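Local coordinates for chitin oligosaccahride binding protein NagB1 (Paenibacillus sp. FPU-7, PDB 7EHP) that binds N,N'-diacetylchitobiose and N,N',N''-triacetylchitotriose as an extracellular solute-binding protein, probably delivering them to an uptake system, at residues A231-G235 with K255-A259. Residues are numbered along the deposited sequence; the frame is centred on the assembly and turned at random.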
# COMPACT_ATOMS: atom_id res chain seq x y z
N ALA A 231 -2.84 -8.73 16.23
CA ALA A 231 -2.66 -10.17 16.40
C ALA A 231 -1.22 -10.56 16.17
O ALA A 231 -0.64 -11.32 16.95
CB ALA A 231 -3.58 -10.95 15.45
N PHE A 232 -0.61 -10.04 15.09
CA PHE A 232 0.78 -10.36 14.81
C PHE A 232 1.71 -9.82 15.89
O PHE A 232 2.59 -10.53 16.39
CB PHE A 232 1.17 -9.83 13.44
CG PHE A 232 2.58 -10.15 13.06
CD1 PHE A 232 2.96 -11.48 12.84
CD2 PHE A 232 3.53 -9.15 12.96
CE1 PHE A 232 4.26 -11.80 12.51
CE2 PHE A 232 4.84 -9.45 12.63
CZ PHE A 232 5.21 -10.79 12.39
N ARG A 233 1.58 -8.54 16.24
CA ARG A 233 2.56 -7.97 17.16
C ARG A 233 2.38 -8.50 18.58
O ARG A 233 3.34 -8.49 19.36
CB ARG A 233 2.50 -6.44 17.13
CG ARG A 233 1.57 -5.79 18.13
CD ARG A 233 1.51 -4.27 17.90
NE ARG A 233 0.47 -3.65 18.71
CZ ARG A 233 -0.15 -2.52 18.40
NH1 ARG A 233 0.16 -1.86 17.28
NH2 ARG A 233 -1.08 -2.05 19.21
N GLU A 234 1.20 -8.99 18.92
CA GLU A 234 0.98 -9.60 20.22
C GLU A 234 1.29 -11.10 20.23
O GLU A 234 1.00 -11.78 21.21
CB GLU A 234 -0.47 -9.34 20.68
CG GLU A 234 -0.72 -7.88 21.09
CD GLU A 234 -2.21 -7.46 21.13
OE1 GLU A 234 -3.12 -8.33 21.07
OE2 GLU A 234 -2.47 -6.24 21.21
N GLY A 235 1.90 -11.62 19.17
CA GLY A 235 2.40 -12.98 19.17
C GLY A 235 1.37 -14.07 18.99
O GLY A 235 1.66 -15.24 19.27
N LYS A 255 4.12 -2.14 23.54
CA LYS A 255 3.05 -2.74 22.77
C LYS A 255 3.40 -4.10 22.23
O LYS A 255 2.54 -4.97 22.12
CB LYS A 255 2.70 -1.86 21.58
CG LYS A 255 1.99 -0.59 21.89
CD LYS A 255 1.91 0.19 20.62
CE LYS A 255 1.31 1.54 20.85
NZ LYS A 255 1.70 2.50 19.79
N THR A 256 4.67 -4.29 21.90
CA THR A 256 5.15 -5.37 21.06
C THR A 256 5.93 -6.35 21.91
O THR A 256 7.02 -6.03 22.41
CB THR A 256 6.01 -4.80 19.93
OG1 THR A 256 5.24 -3.84 19.19
CG2 THR A 256 6.50 -5.93 19.01
N LYS A 257 5.37 -7.55 22.09
CA LYS A 257 6.09 -8.64 22.74
C LYS A 257 7.37 -8.96 21.99
O LYS A 257 8.44 -9.15 22.59
CB LYS A 257 5.21 -9.88 22.79
CG LYS A 257 3.90 -9.68 23.52
CD LYS A 257 3.02 -10.91 23.41
CE LYS A 257 1.73 -10.73 24.22
NZ LYS A 257 0.91 -9.60 23.72
N ILE A 258 7.29 -8.99 20.66
CA ILE A 258 8.16 -9.78 19.81
C ILE A 258 8.98 -8.90 18.87
O ILE A 258 9.19 -9.25 17.70
CB ILE A 258 7.30 -10.79 19.02
CG1 ILE A 258 6.28 -10.02 18.17
CG2 ILE A 258 6.57 -11.75 19.97
CD1 ILE A 258 5.73 -10.78 16.99
N ALA A 259 9.47 -7.76 19.38
CA ALA A 259 10.02 -6.72 18.50
C ALA A 259 11.24 -7.20 17.71
O ALA A 259 11.29 -7.05 16.48
CB ALA A 259 10.36 -5.49 19.33
O HOH W 1 -0.71 -4.54 21.42
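With CG1 placed between its backbone N and carbonyl carbon (chi1 60°) and CD1 continuing roughly extended beyond it, Ile258 reaches the last turn of helix 225-233: its CD1 lies 3.2 Å from Phe232 O, while its CG1 is 3.5 Å from Arg233 O. Lys257 uses a different shape: its extended part brings CD and CE to the Glu234 carbonyl, CD approaching Glu234 O at 3.1 Å, and a bend at chi4 (62°) then turns NZ toward Glu234 CB. NZ stands 3.3 Å from Glu234 CB, the two side chains running at a slant to each other. The carboxylate of Glu234 divides its partners, OE1 forming a salt bridge to Arg236 while OE2 faces a water. The backbone met here is a helix terminus of the Schellman type: Gly235, at positive phi (78°), is the C-prime residue, its N bonded to Phe232 O at 3.1 Å, while Arg236 N returns to Ala231 O. Segment 255-259, from the loop between strands 237-243 and 262-265, packs against the C-terminal end of that helix. Arg233, extended from CG to NE, carries its guanidinium beneath Lys255 CD, which sits 3.9 Å above the plane and is offset toward the rim. Asp13 forms salt bridges with both Arg233 NH1 and Lys255 NZ, probably offsetting their like charges, and NH1 also bonds to Ala249 O. In the guanidinium plane, the water accepts from Arg233 NE at 3.1 Å, donates to Glu234 OE2 and makes a weak, 3.4 Å bond to Lys255 O, so that its link between the segments is weak on the Lys255 side.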